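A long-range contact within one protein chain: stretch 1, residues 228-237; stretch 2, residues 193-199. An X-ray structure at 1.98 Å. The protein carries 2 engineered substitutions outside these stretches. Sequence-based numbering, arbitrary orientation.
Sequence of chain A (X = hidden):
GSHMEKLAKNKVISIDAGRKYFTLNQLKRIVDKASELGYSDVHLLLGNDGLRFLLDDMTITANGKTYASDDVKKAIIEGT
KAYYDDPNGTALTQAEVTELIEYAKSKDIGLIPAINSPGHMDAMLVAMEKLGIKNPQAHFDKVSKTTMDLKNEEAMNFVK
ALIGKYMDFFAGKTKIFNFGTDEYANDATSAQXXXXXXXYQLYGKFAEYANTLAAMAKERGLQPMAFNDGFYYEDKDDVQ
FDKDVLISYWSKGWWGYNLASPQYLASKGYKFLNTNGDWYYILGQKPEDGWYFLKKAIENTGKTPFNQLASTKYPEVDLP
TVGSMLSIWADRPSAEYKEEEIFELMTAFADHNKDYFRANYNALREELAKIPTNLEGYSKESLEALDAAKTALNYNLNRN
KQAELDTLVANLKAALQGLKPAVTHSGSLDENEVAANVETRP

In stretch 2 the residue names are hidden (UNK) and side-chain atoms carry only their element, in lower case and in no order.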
# COMPACT_ATOMS: atom_id res chain seq x y z
N ASN A 228 -11.42 2.71 0.29
CA ASN A 228 -12.73 3.09 0.82
C ASN A 228 -13.92 2.80 -0.10
O ASN A 228 -15.04 2.68 0.40
CB ASN A 228 -12.73 4.57 1.21
CG ASN A 228 -12.45 5.48 0.04
OD1 ASN A 228 -11.31 5.65 -0.37
ND2 ASN A 228 -13.51 6.09 -0.50
N ASP A 229 -13.67 2.66 -1.40
CA ASP A 229 -14.74 2.61 -2.43
C ASP A 229 -15.96 1.76 -2.08
O ASP A 229 -17.10 2.22 -2.15
CB ASP A 229 -14.20 2.08 -3.77
CG ASP A 229 -12.95 2.81 -4.24
OD1 ASP A 229 -12.04 3.04 -3.43
OD2 ASP A 229 -12.88 3.11 -5.44
N GLY A 230 -15.72 0.50 -1.72
CA GLY A 230 -16.80 -0.47 -1.61
C GLY A 230 -17.55 -0.42 -0.30
O GLY A 230 -18.52 -1.14 -0.14
N PHE A 231 -17.10 0.41 0.63
CA PHE A 231 -17.64 0.40 1.99
C PHE A 231 -18.79 1.39 2.18
O PHE A 231 -18.62 2.60 2.00
CB PHE A 231 -16.53 0.65 3.02
CG PHE A 231 -15.59 -0.52 3.20
CD1 PHE A 231 -14.61 -0.79 2.26
CD2 PHE A 231 -15.70 -1.34 4.32
CE1 PHE A 231 -13.75 -1.87 2.42
CE2 PHE A 231 -14.84 -2.42 4.50
CZ PHE A 231 -13.86 -2.69 3.54
N TYR A 232 -19.95 0.87 2.55
CA TYR A 232 -21.16 1.66 2.76
C TYR A 232 -21.41 2.63 1.63
O TYR A 232 -21.52 3.83 1.83
CB TYR A 232 -21.09 2.37 4.12
CG TYR A 232 -21.15 1.37 5.25
CD1 TYR A 232 -22.37 0.96 5.77
CD2 TYR A 232 -19.99 0.80 5.77
CE1 TYR A 232 -22.44 0.02 6.78
CE2 TYR A 232 -20.04 -0.13 6.78
CZ TYR A 232 -21.27 -0.51 7.29
OH TYR A 232 -21.35 -1.44 8.29
N TYR A 233 -21.48 2.09 0.41
CA TYR A 233 -21.65 2.91 -0.79
C TYR A 233 -22.88 3.79 -0.62
O TYR A 233 -23.90 3.35 -0.08
CB TYR A 233 -21.78 2.02 -2.03
CG TYR A 233 -21.88 2.78 -3.33
CD1 TYR A 233 -20.76 3.39 -3.90
CD2 TYR A 233 -23.09 2.86 -4.02
CE1 TYR A 233 -20.85 4.07 -5.11
CE2 TYR A 233 -23.20 3.54 -5.22
CZ TYR A 233 -22.08 4.15 -5.76
OH TYR A 233 -22.20 4.82 -6.96
N GLU A 234 -22.73 5.05 -1.03
CA GLU A 234 -23.79 6.07 -0.98
C GLU A 234 -24.41 6.30 0.42
O GLU A 234 -25.60 6.61 0.54
CB GLU A 234 -24.86 5.81 -2.06
CG GLU A 234 -25.30 7.08 -2.79
CD GLU A 234 -26.22 6.83 -3.98
OE1 GLU A 234 -26.17 5.73 -4.58
OE2 GLU A 234 -27.00 7.74 -4.32
N ASP A 235 -23.58 6.17 1.45
CA ASP A 235 -23.95 6.37 2.87
C ASP A 235 -25.16 5.52 3.31
O ASP A 235 -25.94 5.95 4.15
CB ASP A 235 -24.23 7.85 3.19
CG ASP A 235 -23.06 8.78 2.87
OD1 ASP A 235 -21.90 8.31 2.80
OD2 ASP A 235 -23.33 9.99 2.69
N LYS A 236 -25.30 4.32 2.75
CA LYS A 236 -26.41 3.41 3.07
C LYS A 236 -25.87 2.25 3.90
O LYS A 236 -24.72 1.86 3.74
CB LYS A 236 -27.07 2.87 1.80
CG LYS A 236 -27.62 3.92 0.84
CD LYS A 236 -28.98 4.45 1.27
CE LYS A 236 -29.63 5.31 0.17
NZ LYS A 236 -30.95 5.90 0.56
N ASP A 237 -26.69 1.70 4.79
CA ASP A 237 -26.19 0.65 5.67
C ASP A 237 -27.10 -0.58 5.78
O ASP A 237 -27.12 -1.25 6.82
CB ASP A 237 -25.86 1.22 7.06
CG ASP A 237 -27.11 1.63 7.83
OD1 ASP A 237 -28.20 1.71 7.23
OD2 ASP A 237 -27.00 1.85 9.05
N UNK A 193 -19.08 0.53 -11.06
CA UNK A 193 -19.12 -0.81 -10.48
C UNK A 193 -20.12 -1.02 -9.36
O UNK A 193 -20.85 -2.01 -9.37
N UNK A 194 -20.16 -0.10 -8.41
CA UNK A 194 -21.03 -0.24 -7.23
C UNK A 194 -22.49 -0.11 -7.55
O UNK A 194 -23.33 -0.86 -7.02
c UNK A 194 -18.62 -1.68 -4.97
c UNK A 194 -15.88 -0.83 -5.12
c UNK A 194 -17.57 -2.51 -4.55
c UNK A 194 -16.91 -0.01 -5.54
c UNK A 194 -20.60 0.74 -6.13
n UNK A 194 -16.89 1.23 -6.05
c UNK A 194 -18.17 1.67 -6.31
c UNK A 194 -18.32 -0.42 -5.47
c UNK A 194 -16.23 -2.09 -4.64
c UNK A 194 -19.10 0.70 -5.95
N UNK A 195 -22.81 0.84 -8.43
CA UNK A 195 -24.15 0.97 -8.97
C UNK A 195 -24.59 -0.35 -9.65
O UNK A 195 -25.71 -0.79 -9.45
c UNK A 195 -24.23 2.17 -9.92
c UNK A 195 -27.10 2.57 -12.40
c UNK A 195 -25.61 2.43 -10.49
c UNK A 195 -28.15 2.90 -11.56
c UNK A 195 -27.95 3.01 -10.20
c UNK A 195 -26.68 2.77 -9.67
o UNK A 195 -29.38 3.13 -12.11
c UNK A 195 -25.84 2.34 -11.86
N UNK A 196 -23.70 -0.99 -10.40
CA UNK A 196 -24.03 -2.27 -11.07
C UNK A 196 -24.25 -3.43 -10.10
O UNK A 196 -25.18 -4.22 -10.27
c UNK A 196 -23.02 -0.57 -13.58
c UNK A 196 -23.14 -1.96 -13.46
c UNK A 196 -23.46 -2.08 -15.86
c UNK A 196 -23.36 -0.71 -15.95
o UNK A 196 -23.47 -0.08 -17.17
c UNK A 196 -22.99 -2.65 -12.12
c UNK A 196 -23.15 0.05 -14.81
c UNK A 196 -23.35 -2.70 -14.62
N UNK A 197 -23.40 -3.52 -9.07
CA UNK A 197 -23.60 -4.49 -8.00
C UNK A 197 -24.97 -4.36 -7.33
O UNK A 197 -25.67 -5.36 -7.17
c UNK A 197 -22.50 -4.39 -6.94
c UNK A 197 -20.21 -4.73 -6.05
c UNK A 197 -21.20 -6.48 -7.53
c UNK A 197 -21.12 -4.98 -7.24
N UNK A 198 -25.36 -3.14 -6.96
CA UNK A 198 -26.65 -2.93 -6.29
C UNK A 198 -27.82 -3.28 -7.20
O UNK A 198 -28.78 -3.94 -6.78
c UNK A 198 -26.78 -1.50 -5.73
c UNK A 198 -25.87 -1.25 -4.53
c UNK A 198 -26.25 0.01 -3.75
c UNK A 198 -25.55 0.01 -2.39
n UNK A 198 -25.57 1.31 -1.65
N UNK A 199 -27.71 -2.85 -8.46
CA UNK A 199 -28.69 -3.13 -9.51
C UNK A 199 -28.94 -4.60 -9.65
O UNK A 199 -30.08 -5.03 -9.78
n UNK A 199 -30.35 -3.59 -13.72
c UNK A 199 -30.83 -2.33 -13.59
c UNK A 199 -30.11 -1.70 -12.48
c UNK A 199 -31.80 -1.65 -14.31
c UNK A 199 -32.07 -0.34 -13.93
c UNK A 199 -29.38 -3.83 -12.78
c UNK A 199 -29.17 -2.71 -11.98
c UNK A 199 -31.39 0.28 -12.87
c UNK A 199 -30.40 -0.39 -12.14
c UNK A 199 -28.20 -2.56 -10.83
O HOH W 1 -20.83 3.03 -8.74
O HOH W 2 -26.68 3.24 -3.66

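Position 193 carries no side-chain atoms at all, and nothing of it touches stretch 1: it is G193. Its O accepts the hydrogen bond from the N of position 197 at 3.0 Å and so helps set the helix that presents the other residues.

Position 194 has one carbon followed by fused five- and six-membered rings holding eight carbons and one nitrogen. Its six-membered ring lies with one face against G230 CA, 3.6 Å from the ring centroid, and its first carbon sits over the face of the Y233 ring. The indole makes it W194. Its CA-to-CB bond points toward stretch 1, and one face of the ring is covered by G230 CA and D229 O, in the middle of the type I beta turn from N228 to F231. A side chain has no room here: an ideal CB on G230 would fall 2.8 Å from W194 CH2, a clash. Alongside, D229 CB approaches W194 NE1 to 3.6 Å. W194 CB rests 3.4 Å from the centroid of the Y233 ring.

Position 195 shows one carbon, then a six-carbon ring bearing one oxygen; its CB comes 4.5 Å from Y233 OH, but the end of the side chain leads away. It is Y195. Its backbone also takes part, since Y195 N donates to water 1 at 3.0 Å, and that water is hydrogen-bonded to Y233 OH at 2.9 Å.

Position 196 has the same make-up, one carbon and a six-carbon ring with one oxygen, out of reach of stretch 1, and is Y196. Position 197, four carbons forked at the second, likewise out of reach and buried, is L197.

Position 198 has four carbons in a row ending in a nitrogen that lies 3.1 Å from Y233 O and at the edge of the Y233 ring: K198. The CA-to-CB bond points toward stretch 1, and the extended chain, chi1 m and the rest t, brings NZ to Y233. K198 NZ gives Y233 O a weak hydrogen bond and donates to water 2 at 3.0 Å; that water donates in turn to E234 OE1 at 2.7 Å.

Position 199, one carbon and fused rings with eight carbons and one nitrogen, without contact to stretch 1, is W199.

The contact works by two ring faces in series: G230 CA packs on the W194 six-membered ring, where a CB would clash, and W194 CB packs on the Y233 ring. One helical turn on, K198 adds a weak hydrogen bond to Y233 and a water link to E234.

Stretch 2 (193-199) GWYYLKW
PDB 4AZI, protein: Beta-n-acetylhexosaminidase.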